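Local coordinates for thioesterase domain-containing protein (Pseudomonas aeruginosa, PDB 3F1T) that belongs to the HotDog thioesterase superfamily and probably hydrolyses acyl-CoA thioesters, perhaps including 1,4-dihydroxy-2-naphthoyl-CoA, at residues 62-67 against 134-139; 11-16 against 70-75; 25-28 against 34-37. All coordinates share one frame; numbering follows the deposited sequence. Where two conformers were deposited one is given.

Contact 1. Residues 62-67 against 134-139; sequences LMDTTC and GAFMRM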
loop_
_atom_site.group_PDB
_atom_site.type_symbol
_atom_site.label_atom_id
_atom_site.label_comp_id
_atom_site.label_asym_id
_atom_site.label_seq_id
_atom_site.Cartn_x
_atom_site.Cartn_y
_atom_site.Cartn_z
ATOM N N LEU B 62 -1.253 -15.819 -6.871
ATOM C CA LEU B 62 -0.866 -15.708 -8.276
ATOM C C LEU B 62 0.045 -14.503 -8.444
ATOM O O LEU B 62 1.120 -14.592 -9.048
ATOM C CB LEU B 62 -2.105 -15.581 -9.174
ATOM C CG LEU B 62 -1.851 -15.111 -10.615
ATOM C CD1 LEU B 62 -1.039 -16.152 -11.403
ATOM C CD2 LEU B 62 -3.148 -14.761 -11.324
HETATM N N MSE B 63 -0.307 -13.420 -7.760
HETATM C CA MSE B 63 0.285 -12.112 -8.040
HETATM C C MSE B 63 1.509 -11.822 -7.183
HETATM O O MSE B 63 2.469 -11.205 -7.646
HETATM C CB MSE B 63 -0.756 -11.011 -7.853
HETATM C CG MSE B 63 -1.829 -11.034 -8.906
HETATM SE SE MSE B 63 -1.137 -11.036 -10.711
HETATM C CE MSE B 63 0.322 -9.743 -10.553
ATOM N N ASP B 64 1.482 -12.287 -5.940
ATOM C CA ASP B 64 2.696 -12.428 -5.146
ATOM C C ASP B 64 3.720 -13.289 -5.854
ATOM O O ASP B 64 4.890 -12.927 -5.920
ATOM C CB ASP B 64 2.396 -13.005 -3.754
ATOM C CG ASP B 64 3.618 -13.017 -2.861
ATOM O OD1 ASP B 64 4.522 -12.179 -3.056
ATOM O OD2 ASP B 64 3.721 -13.916 -2.017
ATOM N N THR B 65 3.299 -14.471 -6.312
ATOM C CA THR B 65 4.183 -15.404 -7.039
ATOM C C THR B 65 4.708 -14.831 -8.356
ATOM O O THR B 65 5.896 -14.922 -8.663
ATOM C CB THR B 65 3.461 -16.716 -7.365
ATOM O OG1 THR B 65 2.996 -17.319 -6.153
ATOM C CG2 THR B 65 4.392 -17.685 -8.094
ATOM N N THR B 66 3.818 -14.258 -9.149
ATOM C CA THR B 66 4.228 -13.614 -10.390
ATOM C C THR B 66 5.308 -12.548 -10.174
ATOM O O THR B 66 6.279 -12.489 -10.926
ATOM C CB THR B 66 3.006 -13.024 -11.150
ATOM O OG1 THR B 66 2.122 -14.084 -11.521
ATOM C CG2 THR B 66 3.442 -12.315 -12.409
ATOM N N CYS B 67 5.061 -11.593 -9.275
ATOM C CA CYS B 67 6.066 -10.564 -8.957
ATOM C C CYS B 67 7.389 -11.151 -8.463
ATOM O O CYS B 67 8.469 -10.757 -8.904
ATOM C CB CYS B 67 5.524 -9.581 -7.917
ATOM S SG CYS B 67 4.120 -8.584 -8.479
ATOM N N GLY B 134 5.216 -4.735 -5.873
ATOM C CA GLY B 134 5.939 -5.361 -4.774
ATOM C C GLY B 134 7.422 -5.069 -4.814
ATOM O O GLY B 134 7.951 -4.649 -5.840
ATOM N N ALA B 135 8.092 -5.324 -3.700
ATOM C CA ALA B 135 9.535 -5.139 -3.598
ATOM C C ALA B 135 10.109 -6.404 -3.011
ATOM O O ALA B 135 9.488 -7.038 -2.157
ATOM C CB ALA B 135 9.857 -3.954 -2.695
ATOM N N PHE B 136 11.294 -6.775 -3.472
ATOM C CA PHE B 136 11.836 -8.085 -3.194
ATOM C C PHE B 136 13.289 -7.961 -2.791
ATOM O O PHE B 136 14.036 -7.159 -3.354
ATOM C CB PHE B 136 11.681 -8.984 -4.430
ATOM C CG PHE B 136 10.259 -9.378 -4.702
ATOM C CD1 PHE B 136 9.711 -10.497 -4.094
ATOM C CD2 PHE B 136 9.433 -8.557 -5.454
ATOM C CE1 PHE B 136 8.358 -10.773 -4.212
ATOM C CE2 PHE B 136 8.086 -8.822 -5.575
ATOM C CZ PHE B 136 7.550 -9.944 -4.974
HETATM N N MSE B 137 13.720 -8.831 -1.891
HETATM C CA MSE B 137 15.070 -8.751 -1.365
HETATM C C MSE B 137 16.018 -9.689 -2.107
HETATM O O MSE B 137 15.798 -10.890 -2.132
HETATM C CB MSE B 137 15.045 -9.115 0.111
HETATM C CG MSE B 137 16.412 -9.171 0.736
HETATM SE SE MSE B 137 16.900 -7.464 1.533
HETATM C CE MSE B 137 16.563 -7.922 3.408
ATOM N N ARG B 138 17.027 -9.137 -2.773
ATOM C CA ARG B 138 18.141 -9.950 -3.246
ATOM C C ARG B 138 18.978 -10.402 -2.067
ATOM O O ARG B 138 19.720 -9.606 -1.488
ATOM C CB ARG B 138 19.026 -9.160 -4.203
ATOM C CG ARG B 138 18.331 -8.761 -5.472
ATOM C CD ARG B 138 19.105 -7.679 -6.191
ATOM N NE ARG B 138 20.287 -8.216 -6.851
ATOM C CZ ARG B 138 21.015 -7.550 -7.739
ATOM N NH1 ARG B 138 20.699 -6.303 -8.064
ATOM N NH2 ARG B 138 22.077 -8.124 -8.281
HETATM N N MSE B 139 18.903 -11.687 -1.740
HETATM C CA MSE B 139 19.700 -12.238 -0.644
HETATM C C MSE B 139 21.179 -12.447 -1.005
HETATM O O MSE B 139 21.577 -12.470 -2.177
HETATM C CB MSE B 139 19.082 -13.546 -0.136
HETATM C CG MSE B 139 17.709 -13.384 0.507
HETATM SE SE MSE B 139 17.646 -12.015 1.924
HETATM C CE MSE B 139 19.338 -12.429 2.886
#
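Phe136, on strand 130-137, presses the far end of its ring against Cys67 of helix 56-70, and this pairing accounts for most of the contact. Two ring atoms share the work: Phe136 CE2 and Phe136 CZ each stand 3.6 Å from Cys67 CB, so it is the methylene and not the sulfur that meets the aromatic. The main chain follows close behind, with Cys67 C 3.7 Å from Phe136 CZ. Over one face of the ring sits Cys67 O, 3.8 Å above the plane and shifted toward the rim. The ring gets there because CG of Phe136 lies anti to its own carbonyl carbon (chi1 -71°), a setting that carries it off the strand to the helix. Its CE2 also passes within 4.2 Å of Gly134 CA, where the strand has no side chain in its path.

One turn earlier on the helix, Asp64 adds a lighter touch. Asp64 O lies 4.1 Å from Phe136 CZ, approaching obliquely, and Asp64 OD1 is 4.2 Å from the same carbon. The carboxylate has its own partner, since OD1 is hydrogen-bonded to Thr83 OG1 on the adjoining strand 83-90. Gly57 of the second subunit also packs on Asp64, so this end of the contact lies close to the subunit interface.

No hydrogen bond joins the two segments, and the touching residues are buried. The chemistry implies that helix and strand are held here by van der Waals contact alone, the ring lying against Cys67 CB and the carbonyl group behind it, while OD1 of Asp64 takes its hydrogen bond from strand 83-90 and not from this contact.

Contact 2. Residues 11-16 against 70-75; sequences RRFLSA and STVCVL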
loop_
_atom_site.group_PDB
_atom_site.type_symbol
_atom_site.label_atom_id
_atom_site.label_comp_id
_atom_site.label_asym_id
_atom_site.label_seq_id
_atom_site.Cartn_x
_atom_site.Cartn_y
_atom_site.Cartn_z
ATOM N N ARG B 11 10.229 -21.594 -14.523
ATOM C CA ARG B 11 9.470 -22.826 -14.269
ATOM C C ARG B 11 10.036 -23.654 -13.123
ATOM O O ARG B 11 9.282 -24.244 -12.339
ATOM C CB ARG B 11 9.347 -23.676 -15.533
ATOM C CG ARG B 11 8.216 -23.205 -16.439
ATOM C CD ARG B 11 8.150 -23.944 -17.756
ATOM N NE ARG B 11 6.953 -23.525 -18.479
ATOM C CZ ARG B 11 6.825 -23.555 -19.799
ATOM N NH1 ARG B 11 7.749 -24.167 -20.542
ATOM N NH2 ARG B 11 5.735 -23.039 -20.362
ATOM N N ARG B 12 11.356 -23.823 -13.124
ATOM C CA ARG B 12 12.067 -24.439 -12.003
ATOM C C ARG B 12 11.789 -23.704 -10.686
ATOM O O ARG B 12 11.496 -24.323 -9.659
ATOM C CB ARG B 12 13.568 -24.441 -12.297
ATOM C CG ARG B 12 14.381 -25.329 -11.379
ATOM C CD ARG B 12 15.609 -25.879 -12.080
ATOM N NE ARG B 12 16.421 -24.839 -12.716
ATOM C CZ ARG B 12 17.530 -24.321 -12.191
ATOM N NH1 ARG B 12 17.898 -24.634 -10.949
ATOM N NH2 ARG B 12 18.252 -23.452 -12.891
ATOM N N PHE B 13 11.880 -22.380 -10.729
ATOM C CA PHE B 13 11.492 -21.519 -9.617
ATOM C C PHE B 13 10.084 -21.844 -9.093
ATOM O O PHE B 13 9.912 -22.138 -7.912
ATOM C CB PHE B 13 11.594 -20.059 -10.070
ATOM C CG PHE B 13 11.621 -19.049 -8.945
ATOM C CD1 PHE B 13 10.824 -19.212 -7.824
ATOM C CD2 PHE B 13 12.203 -17.806 -9.155
ATOM C CE1 PHE B 13 10.655 -18.172 -6.899
ATOM C CE2 PHE B 13 12.114 -16.800 -8.202
ATOM C CZ PHE B 13 11.365 -16.999 -7.049
ATOM N N LEU B 14 9.092 -21.845 -9.982
ATOM C CA LEU B 14 7.704 -22.135 -9.608
ATOM C C LEU B 14 7.531 -23.514 -8.948
ATOM O O LEU B 14 6.728 -23.681 -8.023
ATOM C CB LEU B 14 6.787 -22.007 -10.830
ATOM C CG LEU B 14 5.274 -22.236 -10.697
ATOM C CD1 LEU B 14 4.686 -21.454 -9.540
ATOM C CD2 LEU B 14 4.568 -21.887 -12.012
ATOM N N SER B 15 8.270 -24.502 -9.447
ATOM C CA SER B 15 8.188 -25.869 -8.931
ATOM C C SER B 15 8.632 -26.008 -7.477
ATOM O O SER B 15 8.248 -26.960 -6.795
ATOM C CB SER B 15 8.982 -26.826 -9.817
ATOM O OG SER B 15 10.362 -26.578 -9.688
ATOM N N ALA B 16 9.430 -25.064 -6.991
ATOM C CA ALA B 16 9.859 -25.096 -5.596
ATOM C C ALA B 16 8.757 -24.618 -4.640
ATOM O O ALA B 16 8.860 -24.792 -3.422
ATOM C CB ALA B 16 11.105 -24.280 -5.410
ATOM N N SER B 70 9.234 -12.792 -11.384
ATOM C CA SER B 70 9.632 -11.853 -12.428
ATOM C C SER B 70 11.009 -11.260 -12.181
ATOM O O SER B 70 11.640 -10.749 -13.108
ATOM C CB SER B 70 8.596 -10.734 -12.576
ATOM O OG SER B 70 8.734 -9.778 -11.543
ATOM N N THR B 71 11.539 -11.458 -10.978
ATOM C CA THR B 71 12.925 -11.081 -10.697
ATOM C C THR B 71 13.906 -11.844 -11.581
ATOM O O THR B 71 15.030 -11.393 -11.773
ATOM C CB THR B 71 13.305 -11.310 -9.216
ATOM O OG1 THR B 71 13.145 -12.695 -8.888
ATOM C CG2 THR B 71 12.419 -10.494 -8.307
ATOM N N VAL B 72 13.496 -13.008 -12.099
ATOM C CA VAL B 72 14.376 -13.811 -12.944
ATOM C C VAL B 72 14.722 -13.010 -14.185
ATOM O O VAL B 72 15.776 -13.210 -14.797
ATOM C CB VAL B 72 13.774 -15.187 -13.354
ATOM C CG1 VAL B 72 13.408 -16.029 -12.132
ATOM C CG2 VAL B 72 12.572 -15.020 -14.301
ATOM N N CYS B 73 13.881 -12.033 -14.498
ATOM C CA CYS B 73 14.030 -11.296 -15.736
ATOM C C CYS B 73 15.206 -10.360 -15.653
ATOM O O CYS B 73 15.616 -9.807 -16.662
ATOM C CB CYS B 73 12.772 -10.499 -16.058
ATOM S SG CYS B 73 11.317 -11.536 -16.307
ATOM N N VAL B 74 15.650 -10.057 -14.433
ATOM C CA VAL B 74 16.726 -9.090 -14.262
ATOM C C VAL B 74 17.971 -9.633 -13.585
ATOM O O VAL B 74 18.975 -8.940 -13.503
ATOM C CB VAL B 74 16.270 -7.820 -13.522
ATOM C CG1 VAL B 74 15.261 -7.054 -14.362
ATOM C CG2 VAL B 74 15.712 -8.165 -12.138
ATOM N N LEU B 75 17.860 -10.794 -12.961
ATOM C CA LEU B 75 18.987 -11.352 -12.241
ATOM C C LEU B 75 19.785 -12.266 -13.143
ATOM O O LEU B 75 19.212 -13.016 -13.935
ATOM C CB LEU B 75 18.517 -12.097 -10.999
ATOM C CG LEU B 75 17.849 -11.189 -9.969
ATOM C CD1 LEU B 75 17.455 -11.971 -8.735
ATOM C CD2 LEU B 75 18.795 -10.043 -9.605
#
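Phe13 of helix 4-15 meets Val72 through one close approach, Phe13 CD2 to Val72 CG1 at 3.7 Å. The methyl comes in at the ring edge, near its plane, and the two side chains slant across one another. Further round the same edge lies Thr71 OG1, 4.3 Å from Phe13 CE2. That hydroxyl is hydrogen-bonded to Gly68 O, one turn back along helix 56-70, so it meets the ring with its polar need already served.

Behind these groups stand the features that place them. Phe13 holds CG anti to its backbone N (chi1 -163°), which sends the ring out from the helix to the opposite segment, where Ile69 and Ile80 also pack on it. On the other side the chain turns tightly in a 3-10 segment: Cys73 N bonds to Ser70 O at 2.9 Å, and Thr71 O accepts from both Val74 N and Leu75 N. A further tie is the hydrogen bond from Arg9 NH1 to Leu75 O.

The arrangement is plain apolar packing of the N-terminal helix against the 3-10 turn that follows the long helix, the "sausage" that the curved sheet wraps in a HotDog fold.

Contact 3. Residues 25-28 against 34-37; sequences LTVE and GLTL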
loop_
_atom_site.group_PDB
_atom_site.type_symbol
_atom_site.label_atom_id
_atom_site.label_comp_id
_atom_site.label_asym_id
_atom_site.label_seq_id
_atom_site.Cartn_x
_atom_site.Cartn_y
_atom_site.Cartn_z
ATOM N N LEU B 25 -0.739 -23.408 -10.781
ATOM C CA LEU B 25 -0.173 -22.204 -11.384
ATOM C C LEU B 25 0.844 -22.639 -12.453
ATOM O O LEU B 25 1.473 -23.687 -12.300
ATOM C CB LEU B 25 0.515 -21.374 -10.298
ATOM C CG LEU B 25 -0.159 -20.085 -9.837
ATOM C CD1 LEU B 25 -1.665 -20.192 -9.769
ATOM C CD2 LEU B 25 0.427 -19.566 -8.539
ATOM N N THR B 26 0.814 -21.992 -13.621
ATOM C CA THR B 26 1.806 -22.256 -14.676
ATOM C C THR B 26 2.453 -20.968 -15.180
ATOM O O THR B 26 1.847 -19.896 -15.098
ATOM C CB THR B 26 1.197 -22.988 -15.903
ATOM O OG1 THR B 26 0.116 -22.221 -16.425
ATOM C CG2 THR B 26 0.704 -24.380 -15.529
ATOM N N VAL B 27 3.675 -21.083 -15.703
ATOM C CA VAL B 27 4.334 -19.977 -16.388
ATOM C C VAL B 27 4.024 -20.041 -17.868
ATOM O O VAL B 27 4.457 -20.964 -18.557
ATOM C CB VAL B 27 5.881 -20.026 -16.243
ATOM C CG1 VAL B 27 6.506 -18.750 -16.802
ATOM C CG2 VAL B 27 6.283 -20.214 -14.808
ATOM N N GLU B 28 3.391 -18.995 -18.383
ATOM C CA GLU B 28 3.022 -18.952 -19.785
ATOM C C GLU B 28 4.123 -18.360 -20.667
ATOM O O GLU B 28 4.334 -18.803 -21.803
ATOM C CB GLU B 28 1.719 -18.164 -19.944
ATOM C CG GLU B 28 0.610 -18.684 -19.059
ATOM C CD GLU B 28 0.004 -19.961 -19.599
ATOM O OE1 GLU B 28 -0.665 -19.886 -20.660
ATOM O OE2 GLU B 28 0.208 -21.034 -18.973
ATOM N N GLY B 34 9.454 -9.250 -19.104
ATOM C CA GLY B 34 8.526 -9.599 -18.041
ATOM C C GLY B 34 8.051 -11.038 -18.052
ATOM O O GLY B 34 8.633 -11.898 -18.726
ATOM N N LEU B 35 7.032 -11.304 -17.239
ATOM C CA LEU B 35 6.670 -12.664 -16.860
ATOM C C LEU B 35 5.148 -12.797 -16.761
ATOM O O LEU B 35 4.488 -11.952 -16.167
ATOM C CB LEU B 35 7.322 -13.027 -15.518
ATOM C CG LEU B 35 6.965 -14.405 -14.971
ATOM C CD1 LEU B 35 7.856 -15.467 -15.606
ATOM C CD2 LEU B 35 7.052 -14.459 -13.451
ATOM N N THR B 36 4.603 -13.856 -17.354
ATOM C CA THR B 36 3.174 -14.153 -17.287
ATOM C C THR B 36 2.928 -15.536 -16.674
ATOM O O THR B 36 3.408 -16.552 -17.178
ATOM C CB THR B 36 2.511 -14.102 -18.689
ATOM O OG1 THR B 36 2.855 -12.870 -19.330
ATOM C CG2 THR B 36 1.003 -14.193 -18.578
ATOM N N LEU B 37 2.136 -15.566 -15.611
ATOM C CA LEU B 37 1.657 -16.807 -15.039
ATOM C C LEU B 37 0.169 -16.939 -15.309
ATOM O O LEU B 37 -0.536 -15.938 -15.431
ATOM C CB LEU B 37 1.901 -16.818 -13.521
ATOM C CG LEU B 37 3.185 -17.465 -13.009
ATOM C CD1 LEU B 37 4.394 -16.793 -13.608
ATOM C CD2 LEU B 37 3.253 -17.460 -11.488
#
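Glu28 N donates to Thr36 O across the hairpin at 2.7 Å, a short and fairly straight bond with 153° at the hydrogen. Beside it, Val27 and Leu37 form an antiparallel non-hydrogen-bonded pair whose CA atoms are 4.4 Å apart. Thr26 O also takes a CA-H...O contact from Leu37 CA at 3.1 Å, and Leu37 CB packs at 3.5 Å from Thr26 O; the backbone of Thr26 is itself hydrogen-bonded to Arg38. The short strand segments are twisted well away from exact opposition, their directions differing by 130°.

Side chains sort by face. Val27 spreads its two methyls between two leucines: CG1, anti to the backbone N (chi1 -172°), comes within 3.7 Å of Leu35 CD1 and crosses that side chain at about a right angle, while Val27 CG2 lies 4.1 Å from Leu37 CD1. Away from this apolar group, Thr26 OG1 donates to Glu28 OE2 at 2.8 Å, meeting the carboxylate on its anti side and somewhat out of its plane. The bend of the Glu28 chain at chi2 folds the acid back to this hydroxyl, and a long, weak ion pair with Arg38 may add to its hold.

Val27 is covered by Leu7, Ala10 and Leu14 of helix 4-15, and Arg11 NH2 of that helix is hydrogen-bonded to Val27 O. Leu37 packs on Leu62, Thr65 and Thr66 of helix 56-70. Backbone hydrogen bonds pair Leu35 with Ala104 and Leu37 with Gly102, so strand 34-39 lies between strand 100-109 and strand 26-31, the latter outermost within the chain.

How the contacts relate
The three contacts lie on or beside helix 56-70: contact 1 on it, contact 2 at the turn that follows, contact 3 on a hairpin packed against it. Their centres lie about 10 Å apart, or about 13 Å for contacts 1 and 3. Along the chain contact 3 closes first, lying between the two segments of contact 2, while the segments of contacts 1 and 2 alternate. Contacts 1 and 3 reach the same antiparallel sheet from different strands, 130-137 and 34-39, and contact 2 adds the N-terminal helix. Direct touches join them, such as Thr65 CG2 to Leu14 CD1 at 4.0 Å and Thr66 O to Leu35 CD2 at 3.3 Å. Sequence-distant parts thus share one HotDog core.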